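Local coordinates for endoglucanase A (Clostridium longisporum, PDB 6Q1I), which hydrolyses internal beta-1,4-linkages in barley beta-glucan, lichenan, carboxymethylcellulose and xylan, through the glycoside hydrolase family 5 domain held in this chain, at residues Y40-E48 with L88-V96. Residues are numbered along the deposited sequence; the frame is centred on the assembly and turned at random.
Sequences YNTSPISFE and LNEEWVKRV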
loop_
_atom_site.group_PDB
_atom_site.type_symbol
_atom_site.label_atom_id
_atom_site.label_comp_id
_atom_site.label_asym_id
_atom_site.label_seq_id
_atom_site.Cartn_x
_atom_site.Cartn_y
_atom_site.Cartn_z
ATOM N N TYR A 40 13.420 -18.620 -9.122
ATOM C CA TYR A 40 13.972 -17.337 -8.694
ATOM C C TYR A 40 14.821 -16.671 -9.775
ATOM O O TYR A 40 15.082 -15.467 -9.679
ATOM C CB TYR A 40 14.754 -17.472 -7.386
ATOM C CG TYR A 40 16.016 -18.285 -7.494
ATOM C CD1 TYR A 40 17.187 -17.729 -7.994
ATOM C CD2 TYR A 40 16.045 -19.600 -7.064
ATOM C CE1 TYR A 40 18.343 -18.473 -8.086
ATOM C CE2 TYR A 40 17.194 -20.344 -7.145
ATOM C CZ TYR A 40 18.338 -19.778 -7.656
ATOM O OH TYR A 40 19.481 -20.532 -7.739
ATOM N N ASN A 41 15.247 -17.412 -10.796
ATOM C CA ASN A 41 16.058 -16.875 -11.881
ATOM C C ASN A 41 15.248 -16.574 -13.131
ATOM O O ASN A 41 15.823 -16.168 -14.142
ATOM C CB ASN A 41 17.183 -17.855 -12.240
ATOM C CG ASN A 41 18.440 -17.635 -11.422
ATOM O OD1 ASN A 41 18.582 -16.632 -10.718
ATOM N ND2 ASN A 41 19.371 -18.571 -11.523
ATOM N N THR A 42 13.938 -16.778 -13.092
ATOM C CA THR A 42 13.099 -16.502 -14.247
ATOM C C THR A 42 13.011 -14.992 -14.460
ATOM O O THR A 42 13.103 -14.205 -13.514
ATOM C CB THR A 42 11.720 -17.126 -14.013
ATOM O OG1 THR A 42 11.847 -18.555 -13.941
ATOM C CG2 THR A 42 10.743 -16.780 -15.108
ATOM N N SER A 43 12.839 -14.596 -15.722
ATOM C CA SER A 43 12.742 -13.192 -16.097
ATOM C C SER A 43 11.736 -12.449 -15.224
ATOM O O SER A 43 10.638 -12.961 -14.968
ATOM C CB SER A 43 12.246 -13.088 -17.541
ATOM O OG SER A 43 11.787 -11.774 -17.833
ATOM N N PRO A 44 12.032 -11.203 -14.837
ATOM C CA PRO A 44 11.043 -10.417 -14.084
ATOM C C PRO A 44 9.714 -10.279 -14.794
ATOM O O PRO A 44 8.673 -10.158 -14.135
ATOM C CB PRO A 44 11.737 -9.056 -13.917
ATOM C CG PRO A 44 13.200 -9.388 -13.942
ATOM C CD PRO A 44 13.329 -10.512 -14.941
ATOM N N ILE A 45 9.715 -10.274 -16.126
ATOM C CA ILE A 45 8.494 -9.975 -16.863
ATOM C C ILE A 45 7.485 -11.104 -16.710
ATOM O O ILE A 45 6.273 -10.877 -16.777
ATOM C CB ILE A 45 8.820 -9.671 -18.338
ATOM C CG1 ILE A 45 9.959 -8.651 -18.422
ATOM C CG2 ILE A 45 7.576 -9.189 -19.051
ATOM C CD1 ILE A 45 9.710 -7.373 -17.618
ATOM N N SER A 46 7.965 -12.332 -16.505
ATOM C CA SER A 46 7.067 -13.456 -16.266
ATOM C C SER A 46 6.244 -13.253 -15.004
ATOM O O SER A 46 5.106 -13.726 -14.918
ATOM C CB SER A 46 7.877 -14.742 -16.133
ATOM O OG SER A 46 8.666 -14.958 -17.284
ATOM N N PHE A 47 6.814 -12.591 -14.002
ATOM C CA PHE A 47 6.085 -12.273 -12.776
ATOM C C PHE A 47 5.189 -11.053 -12.978
ATOM O O PHE A 47 3.996 -11.089 -12.662
ATOM C CB PHE A 47 7.089 -11.999 -11.658
ATOM C CG PHE A 47 7.930 -13.191 -11.276
ATOM C CD1 PHE A 47 7.576 -13.981 -10.188
ATOM C CD2 PHE A 47 9.084 -13.506 -11.979
ATOM C CE1 PHE A 47 8.351 -15.064 -9.819
ATOM C CE2 PHE A 47 9.863 -14.583 -11.609
ATOM C CZ PHE A 47 9.491 -15.365 -10.526
ATOM N N GLU A 48 5.765 -9.969 -13.509
ATOM C CA GLU A 48 5.051 -8.708 -13.684
ATOM C C GLU A 48 3.758 -8.892 -14.465
ATOM O O GLU A 48 2.743 -8.251 -14.157
ATOM C CB GLU A 48 5.975 -7.711 -14.399
ATOM C CG GLU A 48 5.380 -6.323 -14.563
ATOM C CD GLU A 48 6.371 -5.313 -15.095
ATOM O OE1 GLU A 48 7.568 -5.653 -15.213
ATOM O OE2 GLU A 48 5.952 -4.176 -15.403
ATOM N N LEU A 88 18.723 -11.809 -3.375
ATOM C CA LEU A 88 17.773 -11.411 -4.405
ATOM C C LEU A 88 18.381 -11.543 -5.788
ATOM O O LEU A 88 19.540 -11.191 -6.016
ATOM C CB LEU A 88 17.361 -9.950 -4.239
ATOM C CG LEU A 88 16.290 -9.659 -3.192
ATOM C CD1 LEU A 88 16.127 -8.148 -3.006
ATOM C CD2 LEU A 88 14.960 -10.288 -3.559
ATOM N N ASN A 89 17.571 -12.014 -6.721
ATOM C CA ASN A 89 17.962 -12.016 -8.121
ATOM C C ASN A 89 18.175 -10.588 -8.609
ATOM O O ASN A 89 17.337 -9.708 -8.396
ATOM C CB ASN A 89 16.874 -12.699 -8.935
ATOM C CG ASN A 89 17.161 -12.672 -10.407
ATOM O OD1 ASN A 89 16.801 -11.729 -11.098
ATOM N ND2 ASN A 89 17.820 -13.708 -10.899
ATOM N N GLU A 90 19.291 -10.369 -9.298
ATOM C CA GLU A 90 19.680 -9.012 -9.656
ATOM C C GLU A 90 18.829 -8.440 -10.777
ATOM O O GLU A 90 18.590 -7.229 -10.812
ATOM C CB GLU A 90 21.149 -8.987 -10.056
ATOM C CG GLU A 90 22.057 -8.989 -8.852
ATOM C CD GLU A 90 23.431 -9.503 -9.173
ATOM O OE1 GLU A 90 23.801 -9.463 -10.359
ATOM O OE2 GLU A 90 24.130 -9.956 -8.241
ATOM N N GLU A 91 18.372 -9.278 -11.707
ATOM C CA GLU A 91 17.477 -8.787 -12.746
ATOM C C GLU A 91 16.150 -8.317 -12.158
ATOM O O GLU A 91 15.575 -7.326 -12.625
ATOM C CB GLU A 91 17.280 -9.849 -13.820
ATOM C CG GLU A 91 18.493 -10.016 -14.736
ATOM C CD GLU A 91 18.812 -8.756 -15.561
ATOM O OE1 GLU A 91 17.877 -8.094 -16.071
ATOM O OE2 GLU A 91 20.010 -8.426 -15.706
ATOM N N TRP A 92 15.653 -9.008 -11.120
ATOM C CA TRP A 92 14.444 -8.552 -10.439
ATOM C C TRP A 92 14.647 -7.166 -9.842
ATOM O O TRP A 92 13.839 -6.256 -10.053
ATOM C CB TRP A 92 14.037 -9.550 -9.355
ATOM C CG TRP A 92 12.808 -9.100 -8.623
ATOM C CD1 TRP A 92 12.735 -8.646 -7.343
ATOM C CD2 TRP A 92 11.478 -9.026 -9.154
ATOM N NE1 TRP A 92 11.436 -8.303 -7.038
ATOM C CE2 TRP A 92 10.647 -8.527 -8.137
ATOM C CE3 TRP A 92 10.908 -9.340 -10.393
ATOM C CZ2 TRP A 92 9.275 -8.338 -8.320
ATOM C CZ3 TRP A 92 9.558 -9.136 -10.574
ATOM C CH2 TRP A 92 8.756 -8.648 -9.545
ATOM N N VAL A 93 15.725 -6.992 -9.083
ATOM C CA VAL A 93 15.997 -5.688 -8.487
ATOM C C VAL A 93 16.083 -4.617 -9.567
ATOM O O VAL A 93 15.559 -3.511 -9.404
ATOM C CB VAL A 93 17.274 -5.747 -7.629
ATOM C CG1 VAL A 93 17.642 -4.360 -7.110
ATOM C CG2 VAL A 93 17.088 -6.717 -6.484
ATOM N N LYS A 94 16.754 -4.925 -10.680
ATOM C CA LYS A 94 16.894 -3.952 -11.762
ATOM C C LYS A 94 15.537 -3.544 -12.338
ATOM O O LYS A 94 15.325 -2.369 -12.670
ATOM C CB LYS A 94 17.791 -4.544 -12.852
ATOM C CG LYS A 94 18.114 -3.629 -14.008
ATOM C CD LYS A 94 19.143 -4.263 -14.948
ATOM C CE LYS A 94 19.632 -3.256 -15.980
ATOM N NZ LYS A 94 21.043 -3.503 -16.374
ATOM N N ARG A 95 14.606 -4.493 -12.471
ATOM C CA ARG A 95 13.291 -4.154 -13.016
ATOM C C ARG A 95 12.482 -3.317 -12.030
ATOM O O ARG A 95 11.847 -2.330 -12.420
ATOM C CB ARG A 95 12.530 -5.417 -13.414
ATOM C CG ARG A 95 11.122 -5.142 -13.940
ATOM C CD ARG A 95 11.130 -4.290 -15.209
ATOM N NE ARG A 95 9.771 -3.950 -15.605
ATOM C CZ ARG A 95 9.435 -2.921 -16.371
ATOM N NH1 ARG A 95 10.362 -2.123 -16.890
ATOM N NH2 ARG A 95 8.151 -2.696 -16.608
ATOM N N VAL A 96 12.490 -3.687 -10.748
ATOM C CA VAL A 96 11.815 -2.869 -9.745
ATOM C C VAL A 96 12.371 -1.450 -9.777
ATOM O O VAL A 96 11.619 -0.470 -9.766
ATOM C CB VAL A 96 11.934 -3.498 -8.345
ATOM C CG1 VAL A 96 11.293 -2.593 -7.307
ATOM C CG2 VAL A 96 11.295 -4.901 -8.284
HETATM O O HOH W 1 14.218 -12.139 -12.167
#
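Pro44, at the start of the short helix 44-48, presses its ring against Glu91, Trp92 and Arg95 on helix 90-105, an outer helix of the (beta/alpha)8 TIM barrel; the short helix belongs to the connection between the first two barrel strands. Pro44 CB lies 3.6 Å from Trp92 CE3 and also meets Arg95 CB, while Pro44 CG touches the Glu91 carbonyl oxygen. Proline suits this place, since where a helix begins no N-H is needed and its compact ring brings the backbones close. Phe47 adds CB against Trp92 CZ3, and the two rings meet obliquely, their planes 63° apart. Beyond them, His81 stacks on Trp92 and also meets Phe47, joining both aromatics to a neighbouring loop.

At one end Arg95 grips Glu48 side-on in a salt bridge. Arg95 NE reaches Glu48 OE1 at 2.8 Å and Arg95 NH2 reaches Glu48 OE2 at 2.9 Å, each oxygen accepting through its syn lone pair, with carboxylate and guanidinium nearly coplanar. The extended Glu48 chain, CG anti to the backbone N (chi1 -176°), spans the gap, and a bend at chi2 of Arg95 (62°) turns its head to meet it. Thr56 holds both partners, its hydroxyl bonded to Glu48 OE2 and its carbonyl to Arg95 NH2, which helps to fix the orientation of the pair.

At the other end Asn89 ND2 gives a weak bond to Asn41 OD1. Asparagine fits because its amide has two ends: Asn89 is the N-cap of helix 90-105, its OD1 accepting from Trp92 N at 3.0 Å, in the carbonyl plane. A water 2.8 Å from Asn89 OD1 and 2.7 Å from Thr42 O links the two segments.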